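Local coordinates for SspB protein (Streptomyces clavuligerus, PDB 6JUF) that probably acts as a metal-dependent DNase within the SspABCD-SspE phosphorothioation-based defence system that protects bacteria against phage, at residues W89-A100 with W311-V321. Numbering follows the deposited sequence.
Sequences WEARWLLDEDGA and WDVLDEQYDNV
Trp93 packs against segment 311-321, meeting Trp311, Asp315 and Tyr318. With CG anti to the backbone N (chi1 172°), its indole leaves helix 89-95 toward helix 311-317. Trp311 CZ3 lies over the centre of one indole face, 3.7 Å from Trp93 CD2, and the planes stand at 87°, a T-shaped pair in which Trp311 supplies the edge. Ala100 CB covers the opposite face of Trp93, toward the rim, and also meets Tyr318 CG at 3.6 Å. The far end of the indole, CH2, turns its edge to the Tyr318 face in an offset T-shaped pair and lies 3.7 Å from Leu314 CG.

Trp311 gives an edge to Trp93 and takes one from Trp89, so that with Tyr318 four rings form an aromatic cluster. Trp89 CZ3 and Trp311 CZ3 are 3.5 Å apart, while Leu314 CD2 packs on the other face of Trp311. Helix 107-118 covers part of the cluster, Leu112 touching Trp93 and Trp116 touching Trp311.

The polar edge of Trp93 is fixed by a nearly straight hydrogen bond, NE1 to Asp315 OD1 at 2.9 Å (177°). The oxygen lies in the indole plane, whereas NE1 meets it from above the carboxylate plane. Asp315 OD2 pairs with Arg322, a second-shell charge that probably steadies the acceptor. Successive T-shaped contacts thus join helix 89-95 to helix 311-317 and to Tyr318 just after it, and one directional bond satisfies the buried indole N-H and restricts rotation of the central ring.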
loop_
_atom_site.group_PDB
_atom_site.type_symbol
_atom_site.label_atom_id
_atom_site.label_comp_id
_atom_site.label_asym_id
_atom_site.label_seq_id
_atom_site.Cartn_x
_atom_site.Cartn_y
_atom_site.Cartn_z
ATOM N N TRP B 89 22.951 4.904 -2.187
ATOM C CA TRP B 89 22.606 6.312 -2.018
ATOM C C TRP B 89 21.173 6.521 -2.422
ATOM O O TRP B 89 20.488 7.362 -1.826
ATOM C CB TRP B 89 23.589 7.141 -2.837
ATOM C CG TRP B 89 23.264 8.633 -2.794
ATOM C CD1 TRP B 89 23.777 9.584 -1.917
ATOM C CD2 TRP B 89 22.336 9.385 -3.662
ATOM N NE1 TRP B 89 23.291 10.836 -2.210
ATOM C CE2 TRP B 89 22.381 10.772 -3.216
ATOM C CE3 TRP B 89 21.485 9.029 -4.698
ATOM C CZ2 TRP B 89 21.664 11.790 -3.863
ATOM C CZ3 TRP B 89 20.729 10.019 -5.305
ATOM C CH2 TRP B 89 20.822 11.373 -4.907
ATOM N N GLU B 90 20.674 5.769 -3.429
ATOM C CA GLU B 90 19.281 5.920 -3.804
ATOM C C GLU B 90 18.307 5.577 -2.679
ATOM O O GLU B 90 17.229 6.197 -2.526
ATOM C CB GLU B 90 18.936 5.104 -5.121
ATOM C CG GLU B 90 19.511 5.721 -6.383
ATOM C CD GLU B 90 21.006 5.550 -6.577
ATOM O OE1 GLU B 90 21.664 4.717 -5.826
ATOM O OE2 GLU B 90 21.522 6.191 -7.473
ATOM N N ALA B 91 18.627 4.545 -1.890
ATOM C CA ALA B 91 17.793 4.190 -0.762
ATOM C C ALA B 91 17.858 5.320 0.288
ATOM O O ALA B 91 16.809 5.693 0.844
ATOM C CB ALA B 91 18.246 2.877 -0.122
ATOM N N ARG B 92 19.026 5.908 0.532
ATOM C CA ARG B 92 19.108 7.063 1.441
ATOM C C ARG B 92 18.214 8.212 0.898
ATOM O O ARG B 92 17.570 8.870 1.706
ATOM C CB ARG B 92 20.560 7.548 1.557
ATOM C CG ARG B 92 20.779 8.879 2.253
ATOM C CD ARG B 92 20.353 8.794 3.716
ATOM N NE ARG B 92 20.489 10.068 4.459
ATOM C CZ ARG B 92 19.551 11.012 4.521
ATOM N NH1 ARG B 92 18.405 10.928 3.810
ATOM N NH2 ARG B 92 19.780 12.109 5.258
ATOM N N TRP B 93 18.221 8.462 -0.401
ATOM C CA TRP B 93 17.461 9.561 -0.967
ATOM C C TRP B 93 15.961 9.285 -0.846
ATOM O O TRP B 93 15.191 10.192 -0.588
ATOM C CB TRP B 93 17.922 9.783 -2.402
ATOM C CG TRP B 93 17.066 10.775 -3.137
ATOM C CD1 TRP B 93 17.234 12.150 -3.244
ATOM C CD2 TRP B 93 15.887 10.454 -3.942
ATOM N NE1 TRP B 93 16.221 12.694 -3.992
ATOM C CE2 TRP B 93 15.382 11.707 -4.453
ATOM C CE3 TRP B 93 15.213 9.258 -4.264
ATOM C CZ2 TRP B 93 14.236 11.776 -5.272
ATOM C CZ3 TRP B 93 14.102 9.352 -5.118
ATOM C CH2 TRP B 93 13.619 10.608 -5.572
ATOM N N LEU B 94 15.509 8.039 -1.097
ATOM C CA LEU B 94 14.086 7.747 -1.181
ATOM C C LEU B 94 13.431 7.374 0.137
ATOM O O LEU B 94 12.330 7.871 0.499
ATOM C CB LEU B 94 13.869 6.572 -2.181
ATOM C CG LEU B 94 12.380 6.126 -2.274
ATOM C CD1 LEU B 94 11.478 7.225 -2.881
ATOM C CD2 LEU B 94 12.282 4.823 -3.062
ATOM N N LEU B 95 14.068 6.482 0.885
ATOM C CA LEU B 95 13.445 5.821 2.001
ATOM C C LEU B 95 13.760 6.377 3.380
ATOM O O LEU B 95 13.086 5.988 4.336
ATOM C CB LEU B 95 13.778 4.300 1.990
ATOM C CG LEU B 95 13.248 3.575 0.743
ATOM C CD1 LEU B 95 13.830 2.152 0.802
ATOM C CD2 LEU B 95 11.745 3.592 0.756
ATOM N N ASP B 96 14.788 7.169 3.537
ATOM C CA ASP B 96 15.116 7.720 4.839
ATOM C C ASP B 96 13.941 8.543 5.366
ATOM O O ASP B 96 13.168 9.153 4.597
ATOM C CB ASP B 96 16.338 8.598 4.709
ATOM C CG ASP B 96 17.023 8.795 6.028
ATOM O OD1 ASP B 96 16.685 9.786 6.717
ATOM O OD2 ASP B 96 17.847 7.948 6.396
ATOM N N GLU B 97 13.788 8.570 6.680
ATOM C CA GLU B 97 12.820 9.460 7.269
ATOM C C GLU B 97 12.993 10.891 6.768
ATOM O O GLU B 97 12.002 11.617 6.574
ATOM C CB GLU B 97 12.888 9.364 8.820
ATOM C CG GLU B 97 12.957 10.656 9.600
ATOM C CD GLU B 97 13.479 10.437 11.032
ATOM O OE1 GLU B 97 14.541 9.787 11.231
ATOM O OE2 GLU B 97 12.820 10.923 11.969
ATOM N N ASP B 98 14.237 11.269 6.487
ATOM C CA ASP B 98 14.524 12.583 5.977
ATOM C C ASP B 98 14.550 12.688 4.403
ATOM O O ASP B 98 14.905 13.746 3.840
ATOM C CB ASP B 98 15.824 13.025 6.693
ATOM C CG ASP B 98 16.516 14.143 6.011
ATOM O OD1 ASP B 98 15.910 15.239 5.950
ATOM O OD2 ASP B 98 17.670 13.919 5.563
ATOM N N GLY B 99 14.011 11.670 3.736
ATOM C CA GLY B 99 14.153 11.471 2.278
ATOM C C GLY B 99 12.924 11.833 1.466
ATOM O O GLY B 99 12.038 12.557 1.959
ATOM N N ALA B 100 12.869 11.414 0.212
ATOM C CA ALA B 100 11.900 11.846 -0.753
ATOM C C ALA B 100 10.506 11.365 -0.407
ATOM O O ALA B 100 9.536 12.126 -0.487
ATOM C CB ALA B 100 12.254 11.377 -2.181
ATOM N N TRP B 311 18.771 13.318 -12.518
ATOM C CA TRP B 311 18.616 13.532 -11.122
ATOM C C TRP B 311 18.166 14.928 -10.733
ATOM O O TRP B 311 17.547 15.051 -9.698
ATOM C CB TRP B 311 19.856 13.063 -10.354
ATOM C CG TRP B 311 19.727 11.588 -10.167
ATOM C CD1 TRP B 311 20.205 10.568 -10.980
ATOM C CD2 TRP B 311 19.019 10.933 -9.105
ATOM N NE1 TRP B 311 19.852 9.364 -10.487
ATOM C CE2 TRP B 311 19.137 9.513 -9.357
ATOM C CE3 TRP B 311 18.314 11.371 -7.988
ATOM C CZ2 TRP B 311 18.541 8.564 -8.524
ATOM C CZ3 TRP B 311 17.753 10.439 -7.137
ATOM C CH2 TRP B 311 17.847 9.044 -7.411
ATOM N N ASP B 312 18.544 15.982 -11.442
ATOM C CA ASP B 312 17.919 17.297 -11.199
ATOM C C ASP B 312 16.415 17.188 -11.355
ATOM O O ASP B 312 15.664 17.684 -10.514
ATOM C CB ASP B 312 18.451 18.372 -12.147
ATOM C CG ASP B 312 19.913 18.722 -11.893
ATOM O OD1 ASP B 312 20.392 18.429 -10.771
ATOM O OD2 ASP B 312 20.579 19.237 -12.827
ATOM N N VAL B 313 15.971 16.590 -12.452
ATOM C CA VAL B 313 14.546 16.513 -12.768
ATOM C C VAL B 313 13.845 15.658 -11.689
ATOM O O VAL B 313 12.791 16.006 -11.180
ATOM C CB VAL B 313 14.369 15.828 -14.141
ATOM C CG1 VAL B 313 12.923 15.404 -14.417
ATOM C CG2 VAL B 313 14.824 16.758 -15.257
ATOM N N LEU B 314 14.445 14.553 -11.310
ATOM C CA LEU B 314 13.836 13.680 -10.307
ATOM C C LEU B 314 13.814 14.348 -8.912
ATOM O O LEU B 314 12.836 14.295 -8.248
ATOM C CB LEU B 314 14.586 12.340 -10.213
ATOM C CG LEU B 314 14.025 11.319 -9.220
ATOM C CD1 LEU B 314 12.543 11.025 -9.488
ATOM C CD2 LEU B 314 14.811 10.007 -9.283
ATOM N N ASP B 315 14.885 15.007 -8.506
ATOM C CA ASP B 315 14.885 15.653 -7.221
ATOM C C ASP B 315 13.863 16.775 -7.208
ATOM O O ASP B 315 13.238 17.012 -6.150
ATOM C CB ASP B 315 16.275 16.165 -6.893
ATOM C CG ASP B 315 16.506 16.315 -5.384
ATOM O OD1 ASP B 315 15.873 15.536 -4.628
ATOM O OD2 ASP B 315 17.337 17.128 -4.977
ATOM N N GLU B 316 13.666 17.462 -8.324
ATOM C CA GLU B 316 12.649 18.511 -8.366
ATOM C C GLU B 316 11.269 17.955 -8.078
ATOM O O GLU B 316 10.437 18.594 -7.415
ATOM C CB GLU B 316 12.652 19.153 -9.713
ATOM C CG GLU B 316 13.865 20.040 -9.865
ATOM C CD GLU B 316 14.120 20.384 -11.291
ATOM O OE1 GLU B 316 13.139 20.357 -12.044
ATOM O OE2 GLU B 316 15.279 20.755 -11.628
ATOM N N GLN B 317 10.996 16.763 -8.590
ATOM C CA GLN B 317 9.741 16.122 -8.376
ATOM C C GLN B 317 9.462 15.884 -6.899
ATOM O O GLN B 317 8.315 15.792 -6.487
ATOM C CB GLN B 317 9.765 14.776 -9.122
ATOM C CG GLN B 317 8.507 13.893 -8.943
ATOM C CD GLN B 317 7.191 14.518 -9.416
ATOM O OE1 GLN B 317 7.165 15.447 -10.194
ATOM N NE2 GLN B 317 6.049 13.916 -8.967
ATOM N N TYR B 318 10.522 15.801 -6.109
ATOM C CA TYR B 318 10.385 15.596 -4.659
ATOM C C TYR B 318 10.857 16.773 -3.819
ATOM O O TYR B 318 11.267 16.597 -2.651
ATOM C CB TYR B 318 11.115 14.297 -4.243
ATOM C CG TYR B 318 10.406 13.094 -4.779
ATOM C CD1 TYR B 318 9.352 12.543 -4.081
ATOM C CD2 TYR B 318 10.707 12.585 -6.050
ATOM C CE1 TYR B 318 8.672 11.442 -4.562
ATOM C CE2 TYR B 318 10.031 11.508 -6.572
ATOM C CZ TYR B 318 9.017 10.937 -5.823
ATOM O OH TYR B 318 8.295 9.867 -6.300
ATOM N N ASP B 319 10.745 17.959 -4.395
ATOM C CA ASP B 319 11.054 19.191 -3.659
ATOM C C ASP B 319 12.503 19.310 -3.196
ATOM O O ASP B 319 12.770 19.881 -2.111
ATOM C CB ASP B 319 10.057 19.359 -2.517
ATOM C CG ASP B 319 8.855 20.219 -2.916
ATOM O OD1 ASP B 319 8.661 20.550 -4.119
ATOM O OD2 ASP B 319 8.110 20.588 -2.024
ATOM N N ASN B 320 13.430 18.818 -4.040
ATOM C CA ASN B 320 14.857 19.037 -3.858
ATOM C C ASN B 320 15.330 18.566 -2.501
ATOM O O ASN B 320 15.864 19.321 -1.673
ATOM C CB ASN B 320 15.155 20.517 -4.154
ATOM C CG ASN B 320 14.770 20.883 -5.576
ATOM O OD1 ASN B 320 13.996 21.841 -5.802
ATOM N ND2 ASN B 320 15.271 20.137 -6.534
ATOM N N VAL B 321 15.150 17.255 -2.299
ATOM C CA VAL B 321 15.686 16.583 -1.101
ATOM C C VAL B 321 17.182 16.864 -0.898
ATOM O O VAL B 321 17.622 16.982 0.288
ATOM C CB VAL B 321 15.460 15.066 -1.235
ATOM C CG1 VAL B 321 15.975 14.315 -0.041
ATOM C CG2 VAL B 321 13.970 14.783 -1.421
#